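PDB 7CFA: R.Pab1 family restriction endonuclease from Campylobacter coli, which probably removes a base from specific DNA sequences, acting as a restriction DNA glycosylase of the R.Pab1 family. Local coordinates for residues E108-D113 with N224-V229; S153-K158 with L215-I220; L12-V17 with H177-I182; G64-A69 with K74-L79. The protein carries 2 engineered substitutions. All coordinates share one frame; numbering follows the deposited sequence.

Overall arrangement
From the N terminus, residues 12-17 open contact 3, which closes only at 177-182. Inside that wide loop contact 4 closes a short hairpin, 64-69 with 74-79. Contact 1 opens at 108-113 and contact 2 at 153-158; contact 3 then closes, contact 2 closes at 215-220 and contact 1 at 224-229. Contact 2 is therefore nested inside contact 1, while contact 3 crosses both. Contacts 1, 2 and 4 touch one another around helices 208-219 and 223-237, tying the short helix 111-114, the large sheet and the hairpin together. Contact 3 lies apart, about 31 Å from contact 1 between centres, where the two-stranded sheet meets the large one.

Contact 1: E108-D113 with N224-V229. Engineered in segment 224-229: Asn228 (natural residue Asp).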
loop_
_atom_site.group_PDB
_atom_site.type_symbol
_atom_site.label_atom_id
_atom_site.label_comp_id
_atom_site.label_asym_id
_atom_site.label_seq_id
_atom_site.Cartn_x
_atom_site.Cartn_y
_atom_site.Cartn_z
ATOM N N GLU A 108 -3.848 24.530 -15.674
ATOM C CA GLU A 108 -4.533 24.710 -14.403
ATOM C C GLU A 108 -5.009 23.412 -13.771
ATOM O O GLU A 108 -5.225 23.387 -12.554
ATOM C CB GLU A 108 -5.741 25.646 -14.574
ATOM C CG GLU A 108 -5.376 27.085 -14.891
ATOM C CD GLU A 108 -6.592 27.934 -15.202
ATOM O OE1 GLU A 108 -7.492 27.440 -15.913
ATOM O OE2 GLU A 108 -6.651 29.088 -14.729
ATOM N N GLU A 109 -5.172 22.342 -14.545
ATOM C CA GLU A 109 -5.676 21.074 -14.035
ATOM C C GLU A 109 -4.514 20.241 -13.507
ATOM O O GLU A 109 -3.629 19.845 -14.273
ATOM C CB GLU A 109 -6.427 20.313 -15.127
ATOM C CG GLU A 109 -7.598 21.072 -15.725
ATOM C CD GLU A 109 -8.344 20.261 -16.766
ATOM O OE1 GLU A 109 -7.928 19.115 -17.045
ATOM O OE2 GLU A 109 -9.349 20.768 -17.307
ATOM N N LEU A 110 -4.518 19.979 -12.204
ATOM C CA LEU A 110 -3.514 19.142 -11.569
ATOM C C LEU A 110 -4.118 17.800 -11.175
ATOM O O LEU A 110 -5.285 17.716 -10.778
ATOM C CB LEU A 110 -2.921 19.830 -10.336
ATOM C CG LEU A 110 -2.152 21.116 -10.620
ATOM C CD1 LEU A 110 -1.721 21.769 -9.317
ATOM C CD2 LEU A 110 -0.951 20.837 -11.511
ATOM N N ILE A 111 -3.299 16.753 -11.280
ATOM C CA ILE A 111 -3.776 15.394 -11.035
ATOM C C ILE A 111 -4.223 15.227 -9.586
ATOM O O ILE A 111 -5.287 14.661 -9.309
ATOM C CB ILE A 111 -2.685 14.378 -11.417
ATOM C CG1 ILE A 111 -2.529 14.322 -12.935
ATOM C CG2 ILE A 111 -2.988 13.000 -10.835
ATOM C CD1 ILE A 111 -1.457 13.369 -13.408
ATOM N N GLU A 112 -3.420 15.711 -8.636
ATOM C CA GLU A 112 -3.770 15.557 -7.227
ATOM C C GLU A 112 -4.978 16.391 -6.823
ATOM O O GLU A 112 -5.522 16.172 -5.736
ATOM C CB GLU A 112 -2.566 15.901 -6.347
ATOM C CG GLU A 112 -1.434 14.890 -6.467
ATOM C CD GLU A 112 -0.233 15.229 -5.605
ATOM O OE1 GLU A 112 -0.284 16.241 -4.874
ATOM O OE2 GLU A 112 0.765 14.478 -5.663
ATOM N N ASP A 113 -5.412 17.332 -7.662
ATOM C CA ASP A 113 -6.641 18.072 -7.409
ATOM C C ASP A 113 -7.854 17.464 -8.100
ATOM O O ASP A 113 -8.976 17.640 -7.613
ATOM C CB ASP A 113 -6.486 19.533 -7.852
ATOM C CG ASP A 113 -5.462 20.289 -7.026
ATOM O OD1 ASP A 113 -5.342 20.001 -5.816
ATOM O OD2 ASP A 113 -4.774 21.168 -7.586
ATOM N N ASN A 224 3.761 21.501 -6.540
ATOM C CA ASN A 224 5.166 21.292 -6.204
ATOM C C ASN A 224 5.903 20.596 -7.339
ATOM O O ASN A 224 7.018 20.995 -7.699
ATOM C CB ASN A 224 5.287 20.491 -4.907
ATOM C CG ASN A 224 4.826 21.275 -3.692
ATOM O OD1 ASN A 224 4.775 22.504 -3.713
ATOM N ND2 ASN A 224 4.494 20.564 -2.620
ATOM N N HIS A 225 5.294 19.559 -7.923
ATOM C CA HIS A 225 5.895 18.899 -9.076
ATOM C C HIS A 225 5.991 19.845 -10.266
ATOM O O HIS A 225 6.983 19.821 -11.005
ATOM C CB HIS A 225 5.094 17.653 -9.451
ATOM C CG HIS A 225 5.281 16.506 -8.509
ATOM N ND1 HIS A 225 6.513 15.944 -8.256
ATOM C CD2 HIS A 225 4.389 15.808 -7.767
ATOM C CE1 HIS A 225 6.373 14.951 -7.396
ATOM N NE2 HIS A 225 5.095 14.847 -7.084
ATOM N N ARG A 226 4.968 20.678 -10.474
ATOM C CA ARG A 226 5.033 21.674 -11.538
ATOM C C ARG A 226 6.226 22.598 -11.345
ATOM O O ARG A 226 6.979 22.860 -12.292
ATOM C CB ARG A 226 3.737 22.483 -11.588
ATOM C CG ARG A 226 3.655 23.444 -12.766
ATOM C CD ARG A 226 3.049 24.779 -12.360
ATOM N NE ARG A 226 1.728 24.629 -11.756
ATOM C CZ ARG A 226 0.585 24.691 -12.432
ATOM N NH1 ARG A 226 0.593 24.899 -13.741
ATOM N NH2 ARG A 226 -0.569 24.544 -11.797
ATOM N N TYR A 227 6.421 23.092 -10.120
ATOM C CA TYR A 227 7.529 24.000 -9.839
ATOM C C TYR A 227 8.873 23.324 -10.072
ATOM O O TYR A 227 9.779 23.922 -10.663
ATOM C CB TYR A 227 7.424 24.515 -8.401
ATOM C CG TYR A 227 8.511 25.489 -7.996
ATOM C CD1 TYR A 227 8.329 26.858 -8.134
ATOM C CD2 TYR A 227 9.713 25.039 -7.464
ATOM C CE1 TYR A 227 9.318 27.752 -7.761
ATOM C CE2 TYR A 227 10.706 25.923 -7.090
ATOM C CZ TYR A 227 10.503 27.278 -7.240
ATOM O OH TYR A 227 11.491 28.160 -6.869
ATOM N N ASN A 228 9.023 22.077 -9.618
ATOM C CA ASN A 228 10.302 21.390 -9.756
ATOM C C ASN A 228 10.639 21.130 -11.219
ATOM O O ASN A 228 11.778 21.357 -11.647
ATOM C CB ASN A 228 10.282 20.081 -8.968
ATOM C CG ASN A 228 10.216 20.306 -7.470
ATOM O OD1 ASN A 228 10.509 21.397 -6.983
ATOM N ND2 ASN A 228 9.833 19.272 -6.730
ATOM N N VAL A 229 9.665 20.657 -12.001
ATOM C CA VAL A 229 9.907 20.409 -13.421
ATOM C C VAL A 229 10.274 21.705 -14.133
ATOM O O VAL A 229 11.178 21.733 -14.978
ATOM C CB VAL A 229 8.685 19.731 -14.065
ATOM C CG1 VAL A 229 8.872 19.632 -15.569
ATOM C CG2 VAL A 229 8.472 18.348 -13.466
#
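The N-terminal end of the short helix 111-114 meets helix 223-237 here, chiefly through Leu110, the N-cap residue, and Arg226. The first turn of the short helix is started by the bond from Asp113 N to Leu110 O, 3.1 Å. Leu110 lays CD2 over one face of the guanidinium, 3.7 Å from Arg226 NH2, while CD1 stands off beside the same nitrogen at 3.9 Å, and the two side chains cross at about a right angle. An aliphatic branch suits this place because the face of a guanidinium is poorly hydrated, while its N-H groups point outward in the plane to find acceptors. Arg226 leaves its helix with CG anti to the backbone N (chi1 -174°) and bends at chi2 and chi3. NH1 thereby reaches the carbonyl oxygens of Leu104 and Asn107, and NH2 reaches Asn223 OD1. A looser approach brings Glu112 OE2 to the edge of the His225 ring, 4.4 Å from CD2; the stronger partners are Lys160 and Gly168 N for the glutamate and Tyr55 for the histidine. Next to this contact, Ile111 packs on Ile155 and Ile157 of strand 152-159, and Val229 lies against Leu215 and Phe218 of helix 208-219.

Contact 2: S153-K158 with L215-I220; sequences SEIIIK and LKIFGI
Ile217, Ile155 and Ser153 make a small, fully buried contact between helix 208-219 and one face of the large antiparallel sheet, a helix-on-sheet arrangement. Strand 152-159 alternates in the usual beta manner: Ser153 and Ile155 point their side chains at the helix, whereas Glu154 and Ile156, in between, are turned from it. The backbones stay well separated, with 9.4 Å between Ser153 CA and Ile217 CA, so side chains alone bridge the layers. Ile217 gives up the largest area of the three and touches with two branches. Its CG2 meets Ile155 CD1 at 3.8 Å, the end of the longer arm of the strand residue, and the two side chains cross obliquely. In Ile155, CG1 lies anti to the carbonyl carbon (chi1 -59°) and the arm continues straight through chi2, 174°, which carries CD1 out from the sheet to the helix. Branched isoleucines suit both positions: a beta-branched residue is at home in a strand, and on the helix its two arms can reach different neighbours. Ile155 also packs on Ile111 and Leu221, and Ile217 on Tyr144 of the adjoining strand 130-145, which extends the apolar layer. Serine is small enough to stand off the end of the longer arm of Ile217, whose CD1 comes to 4.1 Å from Ser153 OG, a van der Waals approach.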
loop_
_atom_site.group_PDB
_atom_site.type_symbol
_atom_site.label_atom_id
_atom_site.label_comp_id
_atom_site.label_asym_id
_atom_site.label_seq_id
_atom_site.Cartn_x
_atom_site.Cartn_y
_atom_site.Cartn_z
ATOM N N SER A 153 3.114 4.436 -18.570
ATOM C CA SER A 153 3.307 4.891 -17.204
ATOM C C SER A 153 1.969 4.855 -16.485
ATOM O O SER A 153 0.927 5.155 -17.077
ATOM C CB SER A 153 3.902 6.305 -17.148
ATOM O OG SER A 153 3.016 7.254 -17.709
ATOM N N GLU A 154 1.998 4.465 -15.216
ATOM C CA GLU A 154 0.798 4.403 -14.397
ATOM C C GLU A 154 0.997 5.218 -13.129
ATOM O O GLU A 154 2.053 5.152 -12.492
ATOM C CB GLU A 154 0.426 2.958 -14.055
ATOM C CG GLU A 154 1.568 2.105 -13.539
ATOM C CD GLU A 154 1.160 0.655 -13.355
ATOM O OE1 GLU A 154 -0.012 0.329 -13.641
ATOM O OE2 GLU A 154 2.006 -0.158 -12.927
ATOM N N ILE A 155 -0.023 5.994 -12.777
ATOM C CA ILE A 155 0.004 6.859 -11.606
ATOM C C ILE A 155 -0.960 6.289 -10.577
ATOM O O ILE A 155 -2.173 6.225 -10.818
ATOM C CB ILE A 155 -0.357 8.308 -11.965
ATOM C CG1 ILE A 155 0.632 8.851 -12.999
ATOM C CG2 ILE A 155 -0.370 9.179 -10.718
ATOM C CD1 ILE A 155 0.288 10.223 -13.517
ATOM N N ILE A 156 -0.423 5.868 -9.438
ATOM C CA ILE A 156 -1.227 5.351 -8.338
ATOM C C ILE A 156 -1.541 6.499 -7.388
ATOM O O ILE A 156 -0.641 7.238 -6.973
ATOM C CB ILE A 156 -0.495 4.213 -7.608
ATOM C CG1 ILE A 156 -0.121 3.101 -8.591
ATOM C CG2 ILE A 156 -1.354 3.665 -6.481
ATOM C CD1 ILE A 156 -1.305 2.502 -9.316
ATOM N N ILE A 157 -2.817 6.651 -7.047
ATOM C CA ILE A 157 -3.281 7.728 -6.179
ATOM C C ILE A 157 -3.529 7.155 -4.789
ATOM O O ILE A 157 -4.355 6.250 -4.620
ATOM C CB ILE A 157 -4.550 8.388 -6.738
ATOM C CG1 ILE A 157 -4.310 8.901 -8.160
ATOM C CG2 ILE A 157 -5.004 9.520 -5.832
ATOM C CD1 ILE A 157 -3.223 9.948 -8.259
ATOM N N LYS A 158 -2.819 7.682 -3.793
ATOM C CA LYS A 158 -2.977 7.277 -2.403
ATOM C C LYS A 158 -3.173 8.515 -1.536
ATOM O O LYS A 158 -3.019 9.651 -1.991
ATOM C CB LYS A 158 -1.771 6.466 -1.911
ATOM C CG LYS A 158 -1.616 5.103 -2.571
ATOM C CD LYS A 158 -2.752 4.161 -2.195
ATOM C CE LYS A 158 -2.569 2.797 -2.843
ATOM N NZ LYS A 158 -3.646 1.839 -2.469
ATOM N N LEU A 215 8.238 13.682 -18.474
ATOM C CA LEU A 215 8.518 14.912 -17.743
ATOM C C LEU A 215 7.292 15.815 -17.713
ATOM O O LEU A 215 6.971 16.408 -16.676
ATOM C CB LEU A 215 9.703 15.642 -18.374
ATOM C CG LEU A 215 10.246 16.827 -17.576
ATOM C CD1 LEU A 215 10.904 16.341 -16.293
ATOM C CD2 LEU A 215 11.217 17.653 -18.408
ATOM N N LYS A 216 6.589 15.922 -18.843
ATOM C CA LYS A 216 5.380 16.736 -18.891
ATOM C C LYS A 216 4.303 16.196 -17.959
ATOM O O LYS A 216 3.567 16.977 -17.345
ATOM C CB LYS A 216 4.856 16.812 -20.326
ATOM C CG LYS A 216 3.689 17.768 -20.508
ATOM C CD LYS A 216 3.299 17.916 -21.973
ATOM C CE LYS A 216 2.757 16.615 -22.542
ATOM N NZ LYS A 216 2.255 16.792 -23.934
ATOM N N ILE A 217 4.202 14.870 -17.832
ATOM C CA ILE A 217 3.191 14.282 -16.959
ATOM C C ILE A 217 3.516 14.561 -15.496
ATOM O O ILE A 217 2.620 14.858 -14.697
ATOM C CB ILE A 217 3.055 12.775 -17.240
ATOM C CG1 ILE A 217 2.474 12.556 -18.639
ATOM C CG2 ILE A 217 2.180 12.105 -16.189
ATOM C CD1 ILE A 217 2.411 11.104 -19.051
ATOM N N PHE A 218 4.795 14.467 -15.118
ATOM C CA PHE A 218 5.188 14.879 -13.774
ATOM C C PHE A 218 4.780 16.321 -13.505
ATOM O O PHE A 218 4.328 16.652 -12.403
ATOM C CB PHE A 218 6.699 14.717 -13.581
ATOM C CG PHE A 218 7.113 13.357 -13.089
ATOM C CD1 PHE A 218 6.871 12.974 -11.779
ATOM C CD2 PHE A 218 7.769 12.473 -13.929
ATOM C CE1 PHE A 218 7.261 11.729 -11.321
ATOM C CE2 PHE A 218 8.163 11.226 -13.480
ATOM C CZ PHE A 218 7.908 10.851 -12.175
ATOM N N GLY A 219 4.910 17.189 -14.512
ATOM C CA GLY A 219 4.636 18.605 -14.338
ATOM C C GLY A 219 3.194 18.937 -14.017
ATOM O O GLY A 219 2.922 20.035 -13.521
ATOM N N ILE A 220 2.263 18.023 -14.291
ATOM C CA ILE A 220 0.854 18.245 -13.988
ATOM C C ILE A 220 0.398 17.442 -12.775
ATOM O O ILE A 220 -0.800 17.398 -12.481
ATOM C CB ILE A 220 -0.033 17.936 -15.203
ATOM C CG1 ILE A 220 -0.110 16.424 -15.434
ATOM C CG2 ILE A 220 0.497 18.642 -16.439
ATOM C CD1 ILE A 220 -1.108 16.018 -16.493
#

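Contact 3: L12-V17 with H177-I182; sequences LPLTSV and HLLKNI
Leu12 and Leu179 are the closest backbone points of this contact, yet their CA atoms stand 9.0 Å apart, and the chain at 12-17 leaves its strand after Pro13 and folds into an inverse gamma turn centred on Thr15. That turn has a weak bond from Ser16 N to Leu14 O, 2.8 Å long. Side chains alone bridge the segments. Leu179 is the hub, with its two methyl groups divided between two partners. CD1 meets Leu14 CD2 at 3.7 Å, the two leucines reaching toward each other tip to tip, while CD2 lies 4.1 Å from Leu12 CD1 and there the side chains cross at about a right angle. In Leu179 the CG atom is anti to the carbonyl carbon (chi1 -62°) and chi2 is 170°, an extended form that carries the fork out to meet Leu12 and Leu14. Leucine suits all three buried places, since its forked end can present a methyl group to more than one neighbour without leaving a polar atom to satisfy. Phe174 of strand 166-175 packs on both Leu12 and Leu179, Leu201 adds to Leu179, and Ile21 and Ile23 lie against Leu12 and Leu14 respectively. Such a cluster is an apolar core between two sheets, here joining the pair 8-13 and 198-203 to the large antiparallel sheet, with Leu179 of the loop after strand 166-175 between them in the cluster.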
loop_
_atom_site.group_PDB
_atom_site.type_symbol
_atom_site.label_atom_id
_atom_site.label_comp_id
_atom_site.label_asym_id
_atom_site.label_seq_id
_atom_site.Cartn_x
_atom_site.Cartn_y
_atom_site.Cartn_z
ATOM N N LEU A 12 19.504 -1.455 -15.095
ATOM C CA LEU A 12 18.374 -1.662 -14.193
ATOM C C LEU A 12 18.576 -2.963 -13.433
ATOM O O LEU A 12 18.658 -4.039 -14.059
ATOM C CB LEU A 12 17.056 -1.691 -14.969
ATOM C CG LEU A 12 16.694 -0.409 -15.715
ATOM C CD1 LEU A 12 15.464 -0.633 -16.572
ATOM C CD2 LEU A 12 16.467 0.725 -14.730
ATOM N N PRO A 13 18.662 -2.929 -12.101
ATOM C CA PRO A 13 18.767 -4.179 -11.328
ATOM C C PRO A 13 17.471 -4.968 -11.421
ATOM O O PRO A 13 16.405 -4.480 -11.037
ATOM C CB PRO A 13 19.035 -3.691 -9.898
ATOM C CG PRO A 13 19.504 -2.268 -10.050
ATOM C CD PRO A 13 18.771 -1.740 -11.243
ATOM N N LEU A 14 17.564 -6.193 -11.936
ATOM C CA LEU A 14 16.382 -7.025 -12.142
ATOM C C LEU A 14 16.043 -7.841 -10.898
ATOM O O LEU A 14 14.962 -7.689 -10.322
ATOM C CB LEU A 14 16.592 -7.938 -13.354
ATOM C CG LEU A 14 16.776 -7.214 -14.688
ATOM C CD1 LEU A 14 16.945 -8.210 -15.819
ATOM C CD2 LEU A 14 15.603 -6.283 -14.958
ATOM N N THR A 15 16.959 -8.714 -10.473
ATOM C CA THR A 15 16.743 -9.549 -9.292
ATOM C C THR A 15 16.948 -8.695 -8.045
ATOM O O THR A 15 17.991 -8.724 -7.386
ATOM C CB THR A 15 17.677 -10.752 -9.302
ATOM O OG1 THR A 15 19.036 -10.303 -9.346
ATOM C CG2 THR A 15 17.394 -11.631 -10.508
ATOM N N SER A 16 15.917 -7.920 -7.714
ATOM C CA SER A 16 15.958 -7.049 -6.547
ATOM C C SER A 16 14.539 -6.781 -6.072
ATOM O O SER A 16 13.660 -6.473 -6.882
ATOM C CB SER A 16 16.671 -5.730 -6.866
ATOM O OG SER A 16 16.707 -4.883 -5.730
ATOM N N VAL A 17 14.322 -6.904 -4.764
ATOM C CA VAL A 17 13.043 -6.599 -4.143
ATOM C C VAL A 17 13.259 -5.475 -3.137
ATOM O O VAL A 17 14.388 -5.144 -2.772
ATOM C CB VAL A 17 12.408 -7.827 -3.463
ATOM C CG1 VAL A 17 12.062 -8.887 -4.497
ATOM C CG2 VAL A 17 13.342 -8.386 -2.403
ATOM N N HIS A 177 11.516 -8.206 -22.174
ATOM C CA HIS A 177 12.235 -8.625 -23.371
ATOM C C HIS A 177 12.781 -7.452 -24.177
ATOM O O HIS A 177 13.525 -7.680 -25.136
ATOM C CB HIS A 177 11.340 -9.503 -24.253
ATOM C CG HIS A 177 10.112 -8.812 -24.760
ATOM N ND1 HIS A 177 10.137 -7.934 -25.822
ATOM C CD2 HIS A 177 8.821 -8.882 -24.361
ATOM C CE1 HIS A 177 8.914 -7.487 -26.049
ATOM N NE2 HIS A 177 8.097 -8.046 -25.177
ATOM N N LEU A 178 12.440 -6.212 -23.817
ATOM C CA LEU A 178 13.061 -5.055 -24.450
ATOM C C LEU A 178 14.467 -4.794 -23.934
ATOM O O LEU A 178 15.223 -4.059 -24.576
ATOM C CB LEU A 178 12.212 -3.801 -24.232
ATOM C CG LEU A 178 10.849 -3.716 -24.916
ATOM C CD1 LEU A 178 10.230 -2.358 -24.639
ATOM C CD2 LEU A 178 10.976 -3.956 -26.410
ATOM N N LEU A 179 14.832 -5.372 -22.795
ATOM C CA LEU A 179 16.121 -5.101 -22.181
ATOM C C LEU A 179 17.226 -5.909 -22.850
ATOM O O LEU A 179 17.009 -7.025 -23.329
ATOM C CB LEU A 179 16.080 -5.425 -20.687
ATOM C CG LEU A 179 15.094 -4.632 -19.826
ATOM C CD1 LEU A 179 15.011 -5.229 -18.433
ATOM C CD2 LEU A 179 15.503 -3.170 -19.757
ATOM N N LYS A 180 18.419 -5.327 -22.878
ATOM C CA LYS A 180 19.614 -6.018 -23.336
ATOM C C LYS A 180 20.399 -6.528 -22.135
ATOM O O LYS A 180 20.377 -5.929 -21.057
ATOM C CB LYS A 180 20.495 -5.096 -24.180
ATOM C CG LYS A 180 19.810 -4.527 -25.412
ATOM C CD LYS A 180 20.755 -3.652 -26.221
ATOM C CE LYS A 180 21.187 -2.425 -25.434
ATOM N NZ LYS A 180 22.069 -1.531 -26.234
ATOM N N ASN A 181 21.089 -7.649 -22.326
ATOM C CA ASN A 181 21.943 -8.191 -21.278
ATOM C C ASN A 181 23.269 -7.429 -21.277
ATOM O O ASN A 181 23.416 -6.388 -21.922
ATOM C CB ASN A 181 22.127 -9.696 -21.462
ATOM C CG ASN A 181 22.719 -10.059 -22.815
ATOM O OD1 ASN A 181 23.154 -9.193 -23.573
ATOM N ND2 ASN A 181 22.743 -11.352 -23.117
ATOM N N ILE A 182 24.260 -7.949 -20.549
ATOM C CA ILE A 182 25.555 -7.284 -20.490
ATOM C C ILE A 182 26.274 -7.340 -21.833
ATOM O O ILE A 182 27.124 -6.489 -22.114
ATOM C CB ILE A 182 26.418 -7.898 -19.371
ATOM C CG1 ILE A 182 27.668 -7.048 -19.128
ATOM C CG2 ILE A 182 26.791 -9.335 -19.703
ATOM C CD1 ILE A 182 27.365 -5.603 -18.791
#

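Contact 4: G64-A69 with K74-L79; sequences GNFIGA and KKLYEL
Asn65 and Phe66 both face Lys74, a classic beta bulge in the antiparallel hairpin of strands 66-67 and 73-76. Among the hydrogen bonds, Lys74 O accepts two: from Asn65 N at 2.8 Å, in the carbonyl plane, and from Phe66 N at 3.0 Å, tilted 30° from that plane. The return bond, Lys74 N to Phe66 O at 2.9 Å, runs nearly along the C=O axis and completes the hydrogen-bonded pair of Phe66 and Lys74. The Asn65 side chain adds a fourth: a lone pair of OD1, in the plane of the amide, takes Leu76 N at 3.0 Å with a nearly straight N-H (167°). An asparagine is short enough to offer its amide oxygen to Leu76 N as a stand-in for a backbone carbonyl.

The aromatic contact is a CH-pi interaction. CG of Phe66 stands between its backbone N and carbonyl carbon (chi1 68°), which swings the ring across to Lys74; CB of the lysine sits over one face, 3.7 Å from the ring centroid and offset toward the rim. The aliphatic base thus covers the ring while NZ leads away to a long, weak ion pair with Asp56.

Among apolar contacts, Leu76 CD2 approaches Phe66 CE2 at 4.5 Å. A separate backbone approach puts Gly68 N, on a residue without a side chain, 4.1 Å from Lys74 CG.

Strand 73-76 is the middle of three, bonded to strand 56-58 through Lys75 and Met57. Asn65 packs on Phe235 and Phe66 on Gln231 and Ile232, which sets the hairpin against helix 223-237, while Leu79 meets Phe211 and Phe218 of helix 208-219.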
loop_
_atom_site.group_PDB
_atom_site.type_symbol
_atom_site.label_atom_id
_atom_site.label_comp_id
_atom_site.label_asym_id
_atom_site.label_seq_id
_atom_site.Cartn_x
_atom_site.Cartn_y
_atom_site.Cartn_z
ATOM N N GLY A 64 24.510 20.664 -6.089
ATOM C CA GLY A 64 23.137 21.074 -6.335
ATOM C C GLY A 64 22.964 21.711 -7.704
ATOM O O GLY A 64 23.846 22.404 -8.205
ATOM N N ASN A 65 21.810 21.459 -8.315
ATOM C CA ASN A 65 21.464 22.043 -9.604
ATOM C C ASN A 65 20.349 23.074 -9.523
ATOM O O ASN A 65 20.345 24.019 -10.314
ATOM C CB ASN A 65 21.055 20.946 -10.595
ATOM C CG ASN A 65 22.205 20.027 -10.954
ATOM O OD1 ASN A 65 22.071 18.806 -10.921
ATOM N ND2 ASN A 65 23.347 20.612 -11.306
ATOM N N PHE A 66 19.408 22.914 -8.596
ATOM C CA PHE A 66 18.309 23.857 -8.429
ATOM C C PHE A 66 17.759 23.710 -7.017
ATOM O O PHE A 66 18.161 22.822 -6.262
ATOM C CB PHE A 66 17.212 23.631 -9.476
ATOM C CG PHE A 66 16.458 22.339 -9.302
ATOM C CD1 PHE A 66 15.252 22.309 -8.616
ATOM C CD2 PHE A 66 16.950 21.156 -9.833
ATOM C CE1 PHE A 66 14.556 21.123 -8.459
ATOM C CE2 PHE A 66 16.260 19.968 -9.678
ATOM C CZ PHE A 66 15.059 19.951 -8.992
ATOM N N ILE A 67 16.827 24.594 -6.672
ATOM C CA ILE A 67 16.153 24.574 -5.379
ATOM C C ILE A 67 14.692 24.221 -5.616
ATOM O O ILE A 67 13.981 24.934 -6.335
ATOM C CB ILE A 67 16.284 25.917 -4.645
ATOM C CG1 ILE A 67 17.758 26.256 -4.411
ATOM C CG2 ILE A 67 15.522 25.877 -3.327
ATOM C CD1 ILE A 67 17.973 27.558 -3.669
ATOM N N GLY A 68 14.242 23.126 -5.004
ATOM C CA GLY A 68 12.903 22.626 -5.226
ATOM C C GLY A 68 11.826 23.468 -4.566
ATOM O O GLY A 68 12.082 24.480 -3.914
ATOM N N ALA A 69 10.580 23.021 -4.753
ATOM C CA ALA A 69 9.438 23.726 -4.180
ATOM C C ALA A 69 9.435 23.655 -2.660
ATOM O O ALA A 69 8.907 24.556 -2.000
ATOM C CB ALA A 69 8.134 23.155 -4.741
ATOM N N LYS A 74 18.410 20.418 -4.616
ATOM C CA LYS A 74 18.080 19.303 -5.489
ATOM C C LYS A 74 19.049 19.261 -6.660
ATOM O O LYS A 74 19.601 20.286 -7.069
ATOM C CB LYS A 74 16.646 19.410 -6.018
ATOM C CG LYS A 74 15.559 19.251 -4.969
ATOM C CD LYS A 74 15.224 17.787 -4.741
ATOM C CE LYS A 74 13.946 17.633 -3.932
ATOM N NZ LYS A 74 13.486 16.219 -3.892
ATOM N N LYS A 75 19.246 18.061 -7.202
ATOM C CA LYS A 75 20.056 17.876 -8.395
ATOM C C LYS A 75 19.352 16.902 -9.328
ATOM O O LYS A 75 18.429 16.187 -8.931
ATOM C CB LYS A 75 21.464 17.370 -8.057
ATOM C CG LYS A 75 21.502 16.003 -7.397
ATOM C CD LYS A 75 22.935 15.581 -7.119
ATOM C CE LYS A 75 22.992 14.217 -6.461
ATOM N NZ LYS A 75 24.395 13.771 -6.244
ATOM N N LEU A 76 19.800 16.885 -10.580
ATOM C CA LEU A 76 19.188 16.024 -11.580
ATOM C C LEU A 76 19.407 14.557 -11.230
ATOM O O LEU A 76 20.406 14.183 -10.610
ATOM C CB LEU A 76 19.752 16.324 -12.968
ATOM C CG LEU A 76 19.575 17.757 -13.476
ATOM C CD1 LEU A 76 20.057 17.876 -14.912
ATOM C CD2 LEU A 76 18.127 18.206 -13.352
ATOM N N TYR A 77 18.453 13.723 -11.640
ATOM C CA TYR A 77 18.469 12.311 -11.279
ATOM C C TYR A 77 17.512 11.557 -12.190
ATOM O O TYR A 77 16.387 12.012 -12.422
ATOM C CB TYR A 77 18.082 12.129 -9.805
ATOM C CG TYR A 77 18.062 10.697 -9.322
ATOM C CD1 TYR A 77 19.217 9.926 -9.313
ATOM C CD2 TYR A 77 16.889 10.125 -8.843
ATOM C CE1 TYR A 77 19.199 8.618 -8.862
ATOM C CE2 TYR A 77 16.862 8.821 -8.389
ATOM C CZ TYR A 77 18.018 8.071 -8.399
ATOM O OH TYR A 77 17.992 6.771 -7.947
ATOM N N GLU A 78 17.969 10.416 -12.705
ATOM C CA GLU A 78 17.159 9.527 -13.531
ATOM C C GLU A 78 16.521 10.251 -14.710
ATOM O O GLU A 78 17.199 10.543 -15.697
ATOM C CB GLU A 78 16.091 8.839 -12.675
ATOM C CG GLU A 78 16.678 7.798 -11.737
ATOM C CD GLU A 78 15.627 6.929 -11.079
ATOM O OE1 GLU A 78 14.501 7.417 -10.843
ATOM O OE2 GLU A 78 15.930 5.749 -10.802
ATOM N N LEU A 79 15.221 10.546 -14.613
ATOM C CA LEU A 79 14.492 11.105 -15.750
ATOM C C LEU A 79 15.105 12.420 -16.217
ATOM O O LEU A 79 15.356 12.609 -17.414
ATOM C CB LEU A 79 13.020 11.298 -15.385
ATOM C CG LEU A 79 12.158 11.975 -16.454
ATOM C CD1 LEU A 79 12.158 11.162 -17.741
ATOM C CD2 LEU A 79 10.740 12.186 -15.949
#